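PDB 1S2X: Cag-Z from Helicobacter pylori, which is of unknown function but is encoded in the cag pathogenicity island, which specifies a type IV secretion system. Local coordinates for residues L10-A15 with Y88-Q93; K37-Y42 with R140-P145; D74-Y79 with S131-S136; D125-I130 with K166-I171. The protein carries 1 engineered substitution. All coordinates share one frame; numbering follows the deposited sequence.

Interaction 1. Residues L10-A15 with Y88-Q93; sequences LGFNEA and YNRCKQ
F12 and C91 form a Cys sulfur-aromatic contact, by which the loop leading into helix 14-23 is packed against the middle of helix 74-101. The sulfur lies over one face of the ring: C91 SG is 3.8 Å from the centroid of the F12 ring and 22° off its normal. It is shifted toward the CB end, where F12 CG is its nearest atom at 3.5 Å. With CG trans to the backbone N (chi1 -165°), the F12 ring is carried from the loop to the helix surface. The pair is buried, because I115 and F119 of helix 105-135 also touch C91, while R17 and I20 of helix 14-23 pack on F12.

The polar contribution comes from just beyond the two segments. E94 takes a hydrogen bond from F12 N and a salt bridge from R90 NE, so one carboxylate serves both the loop and the helix.

The remaining contact is aliphatic. R90 bends at its second torsion (chi2 43°), and its guanidinium plane ends up turned 34° from that of the ring. What touches the aromatic carbons is methylene: R90 CG sits 3.8 Å from both F12 CD1 and F12 CE1.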
# COMPACT_ATOMS: atom_id res chain seq x y z
N LEU A 10 -15.61 13.42 15.38
CA LEU A 10 -15.76 13.65 13.96
C LEU A 10 -14.45 14.09 13.32
O LEU A 10 -13.55 14.53 14.05
CB LEU A 10 -16.80 14.74 13.70
CG LEU A 10 -18.25 14.41 14.05
CD1 LEU A 10 -19.18 15.49 13.50
CD2 LEU A 10 -18.62 13.03 13.52
N GLY A 11 -14.36 14.00 12.00
CA GLY A 11 -13.17 14.48 11.31
C GLY A 11 -12.13 13.39 11.13
O GLY A 11 -10.96 13.70 10.93
N PHE A 12 -12.58 12.15 11.21
CA PHE A 12 -11.74 10.96 11.06
C PHE A 12 -10.42 11.10 11.83
O PHE A 12 -9.37 11.12 11.19
CB PHE A 12 -11.49 10.69 9.58
CG PHE A 12 -10.94 9.30 9.31
CD1 PHE A 12 -11.43 8.20 9.98
CD2 PHE A 12 -9.92 9.13 8.38
CE1 PHE A 12 -10.94 6.93 9.74
CE2 PHE A 12 -9.43 7.86 8.13
CZ PHE A 12 -9.92 6.76 8.81
N ASN A 13 -10.53 11.21 13.13
CA ASN A 13 -9.58 11.41 14.19
C ASN A 13 -8.40 10.44 14.09
O ASN A 13 -8.53 9.38 13.50
CB ASN A 13 -10.21 11.17 15.57
CG ASN A 13 -10.92 12.37 16.15
OD1 ASN A 13 -10.72 13.50 15.73
ND2 ASN A 13 -11.78 12.11 17.14
N GLU A 14 -7.29 10.82 14.71
CA GLU A 14 -6.15 9.92 14.83
C GLU A 14 -6.60 8.64 15.54
O GLU A 14 -6.14 7.54 15.24
CB GLU A 14 -5.00 10.59 15.55
CG GLU A 14 -5.29 11.95 16.14
CD GLU A 14 -5.29 13.10 15.15
OE1 GLU A 14 -4.24 13.35 14.53
OE2 GLU A 14 -6.36 13.74 15.01
N ALA A 15 -7.52 8.76 16.49
CA ALA A 15 -7.96 7.57 17.22
C ALA A 15 -8.81 6.66 16.35
O ALA A 15 -8.78 5.43 16.45
CB ALA A 15 -8.73 7.97 18.47
N TYR A 88 -13.48 4.30 4.50
CA TYR A 88 -14.59 4.88 3.76
C TYR A 88 -15.90 4.80 4.55
O TYR A 88 -16.65 5.76 4.61
CB TYR A 88 -14.81 4.16 2.44
CG TYR A 88 -16.02 4.60 1.66
CD1 TYR A 88 -17.10 3.75 1.47
CD2 TYR A 88 -16.09 5.88 1.12
CE1 TYR A 88 -18.21 4.15 0.76
CE2 TYR A 88 -17.20 6.29 0.41
CZ TYR A 88 -18.25 5.43 0.23
OH TYR A 88 -19.36 5.84 -0.48
N ASN A 89 -16.10 3.63 5.13
CA ASN A 89 -17.26 3.29 5.93
C ASN A 89 -17.31 4.14 7.19
O ASN A 89 -18.40 4.55 7.60
CB ASN A 89 -17.23 1.80 6.27
CG ASN A 89 -17.65 0.92 5.11
OD1 ASN A 89 -17.47 -0.30 5.16
ND2 ASN A 89 -18.21 1.51 4.06
N ARG A 90 -16.17 4.41 7.80
CA ARG A 90 -16.09 5.29 8.97
C ARG A 90 -16.37 6.74 8.58
O ARG A 90 -17.18 7.45 9.18
CB ARG A 90 -14.71 5.17 9.62
CG ARG A 90 -14.45 6.04 10.83
CD ARG A 90 -15.62 6.09 11.79
NE ARG A 90 -15.56 7.27 12.65
CZ ARG A 90 -16.21 7.38 13.81
NH1 ARG A 90 -16.09 8.49 14.52
NH2 ARG A 90 -16.97 6.39 14.26
N CYS A 91 -15.70 7.23 7.54
CA CYS A 91 -15.92 8.61 7.12
C CYS A 91 -17.33 8.87 6.61
O CYS A 91 -17.86 9.98 6.78
CB CYS A 91 -14.90 8.99 6.04
SG CYS A 91 -13.18 8.92 6.64
N LYS A 92 -17.95 7.88 5.98
CA LYS A 92 -19.29 8.08 5.42
C LYS A 92 -20.33 8.29 6.53
O LYS A 92 -21.19 9.15 6.36
CB LYS A 92 -19.72 6.91 4.53
CG LYS A 92 -20.77 7.33 3.50
CD LYS A 92 -20.63 6.53 2.22
CE LYS A 92 -21.96 6.28 1.53
NZ LYS A 92 -22.91 5.54 2.41
N GLN A 93 -20.19 7.52 7.59
CA GLN A 93 -20.97 7.53 8.80
C GLN A 93 -20.76 8.85 9.53
O GLN A 93 -21.71 9.53 9.93
CB GLN A 93 -20.61 6.36 9.72
CG GLN A 93 -20.75 6.65 11.21
CD GLN A 93 -20.92 5.40 12.04
OE1 GLN A 93 -20.94 5.44 13.28
NE2 GLN A 93 -21.05 4.26 11.37

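Interaction 2. Residues K37-Y42 with R140-P145; sequences KFIQNY and REYLPP
Y142 meets Q40 and I39 in a mixed contact, part polar and part apolar, between helix 31-43 and the connection that joins helix 105-135 to helix 149-158. It lies toward one end of the elongated chain and is only partly buried, with I39 on the inner side and Q40 exposed. The polar part is a single bond from amide to phenol. Q40 NE2 donates to Y142 OH over 2.8 Å, and the N-H points almost straight at the oxygen (167°). The hydroxyl lies in the plane of the Q40 amide, whereas the Y142 ring is turned 59° from that plane. Q40 reaches it by folding rather than by stretching: its chain bends at the second torsion (chi2 -55°), which brings the amide round to the phenol.

One residue earlier on the helix, I39 supplies the apolar part. Its CG2 methyl comes obliquely to the ring, 3.8 Å from Y142 CE2 and 4.0 Å from Y142 CD2. The neighbouring E141 covers part of one ring face, with E141 CG 3.3 Å above the plane of Y142.

Other residues place the two segments. L143 packs on M152 of helix 149-158, and P144 on F55 of helix 52-68, while T44 also touches Y142. The contact thus exemplifies how an interhelical connection docks on a helix in an all-helical fold: one aromatic side chain crosses an aliphatic residue at a slant, and its hydroxyl is held by a polar neighbour on the same helix.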
# COMPACT_ATOMS: atom_id res chain seq x y z
N LYS A 37 14.02 -11.60 6.08
CA LYS A 37 14.53 -12.96 6.14
C LYS A 37 14.55 -13.61 4.78
O LYS A 37 15.49 -14.32 4.43
CB LYS A 37 13.65 -13.76 7.12
CG LYS A 37 14.48 -14.61 8.08
CD LYS A 37 13.67 -15.80 8.56
CE LYS A 37 13.62 -16.89 7.50
NZ LYS A 37 13.74 -18.25 8.10
N PHE A 38 13.49 -13.37 3.98
CA PHE A 38 13.50 -13.96 2.64
C PHE A 38 14.67 -13.39 1.86
O PHE A 38 15.41 -14.11 1.20
CB PHE A 38 12.17 -13.72 1.91
CG PHE A 38 12.15 -14.27 0.49
CD1 PHE A 38 12.29 -13.41 -0.60
CD2 PHE A 38 12.01 -15.62 0.26
CE1 PHE A 38 12.29 -13.89 -1.90
CE2 PHE A 38 12.03 -16.12 -1.04
CZ PHE A 38 12.20 -15.26 -2.11
N ILE A 39 14.84 -12.07 1.93
CA ILE A 39 15.91 -11.44 1.17
C ILE A 39 17.27 -12.01 1.53
O ILE A 39 18.08 -12.45 0.71
CB ILE A 39 15.92 -9.92 1.45
CG1 ILE A 39 14.76 -9.19 0.77
CG2 ILE A 39 17.27 -9.34 1.08
CD1 ILE A 39 14.56 -9.68 -0.65
N GLN A 40 17.51 -12.03 2.84
CA GLN A 40 18.76 -12.61 3.34
C GLN A 40 18.97 -14.04 2.91
O GLN A 40 20.10 -14.47 2.66
CB GLN A 40 18.79 -12.50 4.88
CG GLN A 40 19.08 -11.06 5.30
CD GLN A 40 20.36 -10.52 4.69
OE1 GLN A 40 21.44 -11.11 4.79
NE2 GLN A 40 20.27 -9.36 4.03
N ASN A 41 17.93 -14.85 2.80
CA ASN A 41 18.18 -16.25 2.45
C ASN A 41 18.13 -16.50 0.96
O ASN A 41 18.62 -17.55 0.52
CB ASN A 41 17.16 -17.15 3.17
CG ASN A 41 17.51 -17.37 4.63
OD1 ASN A 41 16.68 -17.80 5.44
ND2 ASN A 41 18.75 -17.07 5.00
N TYR A 42 17.59 -15.61 0.13
CA TYR A 42 17.50 -16.03 -1.28
C TYR A 42 18.01 -14.98 -2.25
O TYR A 42 18.23 -15.25 -3.42
CB TYR A 42 16.04 -16.37 -1.62
CG TYR A 42 15.57 -17.67 -1.00
CD1 TYR A 42 16.00 -18.89 -1.52
CD2 TYR A 42 14.71 -17.69 0.08
CE1 TYR A 42 15.58 -20.10 -0.98
CE2 TYR A 42 14.29 -18.89 0.63
CZ TYR A 42 14.73 -20.08 0.11
OH TYR A 42 14.31 -21.27 0.66
N ARG A 140 17.67 -3.27 -3.27
CA ARG A 140 18.65 -2.39 -3.90
C ARG A 140 20.05 -2.71 -3.41
O ARG A 140 21.03 -2.52 -4.13
CB ARG A 140 18.34 -0.93 -3.59
CG ARG A 140 18.33 -0.01 -4.80
CD ARG A 140 19.52 -0.22 -5.72
NE ARG A 140 19.47 0.66 -6.89
CZ ARG A 140 20.42 0.84 -7.79
NH1 ARG A 140 21.59 0.21 -7.71
NH2 ARG A 140 20.22 1.68 -8.79
N GLU A 141 20.19 -3.19 -2.17
CA GLU A 141 21.56 -3.34 -1.69
C GLU A 141 22.27 -4.57 -2.25
O GLU A 141 23.48 -4.67 -1.97
CB GLU A 141 21.56 -3.35 -0.16
CG GLU A 141 20.99 -4.61 0.46
CD GLU A 141 19.52 -4.52 0.80
OE1 GLU A 141 19.06 -5.31 1.65
OE2 GLU A 141 18.81 -3.67 0.22
N TYR A 142 21.64 -5.46 -3.00
CA TYR A 142 22.22 -6.68 -3.56
C TYR A 142 22.23 -6.65 -5.09
O TYR A 142 22.48 -7.67 -5.75
CB TYR A 142 21.51 -7.95 -3.04
CG TYR A 142 21.66 -7.99 -1.53
CD1 TYR A 142 22.94 -8.08 -0.99
CD2 TYR A 142 20.59 -7.91 -0.66
CE1 TYR A 142 23.15 -8.12 0.38
CE2 TYR A 142 20.78 -7.94 0.71
CZ TYR A 142 22.07 -8.04 1.23
OH TYR A 142 22.29 -8.07 2.59
N LEU A 143 21.95 -5.49 -5.65
CA LEU A 143 21.96 -5.29 -7.10
C LEU A 143 23.38 -5.13 -7.63
O LEU A 143 24.09 -4.25 -7.13
CB LEU A 143 21.17 -4.04 -7.47
CG LEU A 143 19.67 -4.15 -7.74
CD1 LEU A 143 19.03 -5.30 -7.00
CD2 LEU A 143 18.98 -2.84 -7.38
N PRO A 144 23.79 -5.92 -8.61
CA PRO A 144 25.13 -5.79 -9.19
C PRO A 144 25.39 -4.39 -9.74
O PRO A 144 24.49 -3.68 -10.20
CB PRO A 144 25.13 -6.79 -10.35
CG PRO A 144 23.96 -7.67 -10.17
CD PRO A 144 23.00 -6.99 -9.24
N PRO A 145 26.66 -3.97 -9.73
CA PRO A 145 26.99 -2.58 -10.05
C PRO A 145 26.72 -2.24 -11.51
O PRO A 145 26.64 -1.09 -11.91
CB PRO A 145 28.48 -2.49 -9.75
CG PRO A 145 28.98 -3.89 -9.85
CD PRO A 145 27.85 -4.78 -9.45

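Interaction 3. Residues D74-Y79 with S131-S136; sequences DAYYNY and SDLVAS
Two residues ahead of Y76, the tyrosine that meets L133 and V134, helix 74-101 begins with D74, whose OD2 makes a salt bridge to K167 of helix 161-183. Y76 then carries the whole contact with segment 131-136. Its ring is presented with CG opposite the carbonyl carbon (chi1 -57°), and different atoms of it meet the two partners. At the edge, near the ring plane, V134 CG2 comes to 3.5 Å from Y76 CD1, a close fit of methyl against aromatic rim. Farther out, L133 CD2 lies 3.8 Å from Y76 CZ and 3.9 Å from Y76 OH, so one methyl touches both the ring and its hydroxyl oxygen. The leucine runs roughly at right angles to the tyrosine.

These two helices follow each other in the chain as an antiparallel helical hairpin, and Y76 packs between them near the open end, where one helix starts and the other stops. The stop is marked by S136, whose OG donates to L133 O over 2.7 Å, tilted 21° from the carbonyl plane. F164 of helix 161-183 packs on both Y76 and V134, and A31 of helix 31-43 on Y76 and L133.

Next along the segment, Y77 turns to the side of helix 161-183, making a cation-pi contact with K167. Y79 closes the segment, its OH hydrogen-bonded to E126 OE2 of helix 105-135.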
# COMPACT_ATOMS: atom_id res chain seq x y z
N ASP A 74 -0.50 -10.47 -3.31
CA ASP A 74 -1.96 -10.44 -3.33
C ASP A 74 -2.53 -10.14 -1.95
O ASP A 74 -3.51 -9.40 -1.79
CB ASP A 74 -2.48 -11.77 -3.89
CG ASP A 74 -2.11 -11.90 -5.37
OD1 ASP A 74 -1.96 -13.04 -5.87
OD2 ASP A 74 -1.97 -10.86 -6.04
N ALA A 75 -1.89 -10.69 -0.91
CA ALA A 75 -2.39 -10.42 0.44
C ALA A 75 -2.35 -8.94 0.76
O ALA A 75 -3.31 -8.39 1.32
CB ALA A 75 -1.55 -11.19 1.44
N TYR A 76 -1.25 -8.27 0.41
CA TYR A 76 -1.13 -6.83 0.69
C TYR A 76 -2.20 -6.06 -0.10
O TYR A 76 -2.60 -5.00 0.38
CB TYR A 76 0.24 -6.25 0.36
CG TYR A 76 1.39 -6.93 1.07
CD1 TYR A 76 2.64 -7.06 0.49
CD2 TYR A 76 1.21 -7.44 2.36
CE1 TYR A 76 3.67 -7.69 1.16
CE2 TYR A 76 2.24 -8.07 3.03
CZ TYR A 76 3.47 -8.19 2.42
OH TYR A 76 4.50 -8.82 3.09
N TYR A 77 -2.58 -6.61 -1.24
CA TYR A 77 -3.63 -6.07 -2.10
C TYR A 77 -4.94 -6.03 -1.31
O TYR A 77 -5.64 -5.02 -1.32
CB TYR A 77 -3.82 -6.88 -3.39
CG TYR A 77 -4.90 -6.30 -4.29
CD1 TYR A 77 -4.67 -5.13 -4.99
CD2 TYR A 77 -6.15 -6.89 -4.46
CE1 TYR A 77 -5.62 -4.56 -5.81
CE2 TYR A 77 -7.11 -6.34 -5.28
CZ TYR A 77 -6.85 -5.17 -5.96
OH TYR A 77 -7.78 -4.59 -6.79
N ASN A 78 -5.21 -7.13 -0.63
CA ASN A 78 -6.43 -7.28 0.16
C ASN A 78 -6.36 -6.42 1.42
O ASN A 78 -7.36 -5.80 1.79
CB ASN A 78 -6.70 -8.73 0.52
CG ASN A 78 -6.80 -9.70 -0.64
OD1 ASN A 78 -7.09 -9.38 -1.80
ND2 ASN A 78 -6.54 -10.97 -0.33
N TYR A 79 -5.20 -6.38 2.06
CA TYR A 79 -5.02 -5.53 3.23
C TYR A 79 -5.43 -4.10 2.88
O TYR A 79 -6.26 -3.49 3.56
CB TYR A 79 -3.59 -5.55 3.77
CG TYR A 79 -3.33 -4.42 4.74
CD1 TYR A 79 -3.84 -4.45 6.04
CD2 TYR A 79 -2.60 -3.30 4.37
CE1 TYR A 79 -3.61 -3.41 6.92
CE2 TYR A 79 -2.37 -2.26 5.24
CZ TYR A 79 -2.88 -2.32 6.53
OH TYR A 79 -2.65 -1.27 7.40
N SER A 131 3.44 -0.09 -0.90
CA SER A 131 4.14 -0.05 -2.18
C SER A 131 5.66 -0.10 -2.02
O SER A 131 6.34 -0.86 -2.72
CB SER A 131 3.77 1.21 -2.96
OG SER A 131 4.44 1.17 -4.21
N ASP A 132 6.20 0.67 -1.09
CA ASP A 132 7.62 0.64 -0.76
C ASP A 132 8.06 -0.73 -0.28
O ASP A 132 9.11 -1.25 -0.66
CB ASP A 132 7.92 1.69 0.32
CG ASP A 132 7.95 3.11 -0.19
OD1 ASP A 132 7.96 4.04 0.64
OD2 ASP A 132 7.98 3.34 -1.42
N LEU A 133 7.27 -1.40 0.57
CA LEU A 133 7.66 -2.73 1.01
C LEU A 133 7.72 -3.72 -0.15
O LEU A 133 8.62 -4.54 -0.25
CB LEU A 133 6.68 -3.22 2.07
CG LEU A 133 6.82 -4.67 2.56
CD1 LEU A 133 8.04 -4.84 3.45
CD2 LEU A 133 5.54 -5.08 3.30
N VAL A 134 6.74 -3.66 -1.06
CA VAL A 134 6.74 -4.67 -2.11
C VAL A 134 7.90 -4.46 -3.07
O VAL A 134 8.52 -5.42 -3.53
CB VAL A 134 5.40 -4.68 -2.87
CG1 VAL A 134 5.48 -5.56 -4.11
CG2 VAL A 134 4.29 -5.17 -1.94
N ALA A 135 8.18 -3.18 -3.32
CA ALA A 135 9.30 -2.81 -4.16
C ALA A 135 10.62 -3.30 -3.54
O ALA A 135 11.54 -3.64 -4.28
CB ALA A 135 9.36 -1.30 -4.37
N SER A 136 10.73 -3.33 -2.22
CA SER A 136 11.98 -3.79 -1.60
C SER A 136 12.26 -5.27 -1.76
O SER A 136 13.34 -5.68 -1.30
CB SER A 136 11.95 -3.44 -0.10
OG SER A 136 11.24 -4.48 0.58

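Interaction 4. Residues D125-I130 with K166-I171; sequences DEVARI and KKLNEI
An antiparallel helix pair brings V127 and L168 together at the centre of the chain, where helix 105-135 lies alongside helix 161-183 in the bundle of long helices. The short segments run almost exactly antiparallel, 176° between their directions, with axes 11.1 Å apart. That separation is bridged by branched aliphatic side chains, all of them buried.

The closest meeting is that of V127 CG1 with L168 CG, 3.7 Å apart, the two side chains lying side by side and pointing opposite ways. L168 adopts an unusual first torsion (chi1 -120°), away from the staggered positions, which turns its branch point rather than a methyl to the valine. V127 uses its two methyls for two partners: CG1 serves the leucine, and CG2 faces I171, one helical turn farther on, where V127 CG2 and I171 CG2 are 4.2 Å apart. I130 adds a looser contact with L168. L80 of helix 74-101 packs on I130, L168 and I171 alike, so a third helix closes the apolar layer, and V172 and I175 extend it beyond V127.

The polar chemistry of segment 125-130 is kept off this interface. R129 holds E126, three residues earlier in the same helix, in a two-pronged salt bridge, NE to one carboxylate oxygen and NH2 to the other, and I130 CD1 lies over one face of the guanidinium. The straighter of the two main bonds, R129 NH2 to E126 OE2, spans 3.0 Å in the guanidinium plane and uses the syn lone pair of the oxygen.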
# COMPACT_ATOMS: atom_id res chain seq x y z
N ASP A 125 -1.20 7.19 2.30
CA ASP A 125 0.07 6.90 2.96
C ASP A 125 0.19 5.41 3.21
O ASP A 125 1.28 4.83 3.17
CB ASP A 125 0.22 7.65 4.28
CG ASP A 125 0.38 9.15 4.13
OD1 ASP A 125 0.52 9.64 2.99
OD2 ASP A 125 0.36 9.85 5.17
N GLU A 126 -0.93 4.73 3.49
CA GLU A 126 -0.73 3.30 3.75
C GLU A 126 -0.44 2.56 2.45
O GLU A 126 0.34 1.60 2.47
CB GLU A 126 -1.93 2.67 4.46
CG GLU A 126 -1.92 2.88 5.97
CD GLU A 126 -0.83 2.06 6.63
OE1 GLU A 126 0.09 2.68 7.21
OE2 GLU A 126 -0.88 0.82 6.58
N VAL A 127 -1.01 2.97 1.33
CA VAL A 127 -0.69 2.39 0.03
C VAL A 127 0.78 2.63 -0.34
O VAL A 127 1.45 1.76 -0.90
CB VAL A 127 -1.56 2.95 -1.11
CG1 VAL A 127 -1.09 2.41 -2.45
CG2 VAL A 127 -3.03 2.61 -0.91
N ALA A 128 1.34 3.80 -0.04
CA ALA A 128 2.75 4.08 -0.31
C ALA A 128 3.68 3.24 0.56
O ALA A 128 4.76 2.80 0.20
CB ALA A 128 3.06 5.55 -0.09
N ARG A 129 3.24 3.00 1.79
CA ARG A 129 4.08 2.19 2.66
C ARG A 129 4.15 0.76 2.13
O ARG A 129 5.19 0.12 2.05
CB ARG A 129 3.49 2.28 4.07
CG ARG A 129 4.09 1.29 5.05
CD ARG A 129 3.56 1.57 6.46
NE ARG A 129 2.36 0.76 6.72
CZ ARG A 129 2.41 -0.51 7.11
NH1 ARG A 129 3.58 -1.11 7.29
NH2 ARG A 129 1.29 -1.17 7.33
N ILE A 130 2.98 0.25 1.76
CA ILE A 130 2.89 -1.11 1.23
C ILE A 130 3.61 -1.16 -0.12
O ILE A 130 4.28 -2.15 -0.39
CB ILE A 130 1.46 -1.62 1.07
CG1 ILE A 130 0.93 -2.39 2.29
CG2 ILE A 130 1.33 -2.49 -0.16
CD1 ILE A 130 1.16 -1.68 3.61
N LYS A 166 0.43 -2.21 -10.79
CA LYS A 166 -0.83 -2.05 -11.51
C LYS A 166 -2.01 -2.19 -10.55
O LYS A 166 -2.93 -1.38 -10.46
CB LYS A 166 -1.03 -3.08 -12.63
CG LYS A 166 -0.10 -3.02 -13.82
CD LYS A 166 -0.05 -4.35 -14.55
CE LYS A 166 1.18 -4.53 -15.41
NZ LYS A 166 1.48 -3.33 -16.24
N LYS A 167 -1.98 -3.29 -9.80
CA LYS A 167 -3.13 -3.51 -8.91
C LYS A 167 -3.18 -2.40 -7.87
O LYS A 167 -4.27 -1.99 -7.44
CB LYS A 167 -3.06 -4.90 -8.31
CG LYS A 167 -3.22 -6.01 -9.33
CD LYS A 167 -3.81 -7.27 -8.71
CE LYS A 167 -2.85 -7.94 -7.75
NZ LYS A 167 -3.54 -8.87 -6.80
N LEU A 168 -2.01 -1.89 -7.46
CA LEU A 168 -2.02 -0.81 -6.48
C LEU A 168 -2.59 0.46 -7.12
O LEU A 168 -3.27 1.24 -6.45
CB LEU A 168 -0.63 -0.53 -5.94
CG LEU A 168 -0.38 -0.67 -4.44
CD1 LEU A 168 -1.09 -1.89 -3.87
CD2 LEU A 168 1.12 -0.76 -4.16
N ASN A 169 -2.32 0.64 -8.41
CA ASN A 169 -2.84 1.80 -9.13
C ASN A 169 -4.37 1.82 -9.15
O ASN A 169 -4.96 2.90 -9.01
CB ASN A 169 -2.34 1.87 -10.57
CG ASN A 169 -0.84 2.08 -10.66
OD1 ASN A 169 -0.16 2.19 -9.64
ND2 ASN A 169 -0.34 2.13 -11.89
N GLU A 170 -5.02 0.68 -9.33
CA GLU A 170 -6.47 0.60 -9.29
C GLU A 170 -7.03 1.00 -7.93
O GLU A 170 -8.08 1.64 -7.83
CB GLU A 170 -6.95 -0.81 -9.62
CG GLU A 170 -6.48 -1.31 -10.97
CD GLU A 170 -6.88 -2.76 -11.19
OE1 GLU A 170 -6.91 -3.51 -10.19
OE2 GLU A 170 -7.18 -3.12 -12.35
N ILE A 171 -6.33 0.60 -6.87
CA ILE A 171 -6.74 0.99 -5.52
C ILE A 171 -6.61 2.49 -5.31
O ILE A 171 -7.51 3.13 -4.77
CB ILE A 171 -5.93 0.24 -4.45
CG1 ILE A 171 -6.20 -1.27 -4.39
CG2 ILE A 171 -6.16 0.88 -3.09
CD1 ILE A 171 -5.63 -1.90 -3.14

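How the interactions relate
Interactions 3 and 4 form the core of the chain, their centres about 8 Å apart; both use helix 105-135, and they touch through S131 and L168 as well as through charged and hydroxyl groups. Interactions 1 and 2 lie on opposite sides of the chain's centre, with centres about 40 Å apart; interaction 1 is buried although far from that centre, and interaction 2 is the partly exposed one. Interaction 1 shares helix 74-101 with interaction 3 yet does not touch it, whereas I39 of interaction 2 packs against S136 of interaction 3. The chemistry differs too. Aliphatic groups alone meet in interaction 4, an aromatic ring joins methyls in interaction 3, sulfur faces a ring in interaction 1, and interaction 2 has a direct side-chain hydrogen bond.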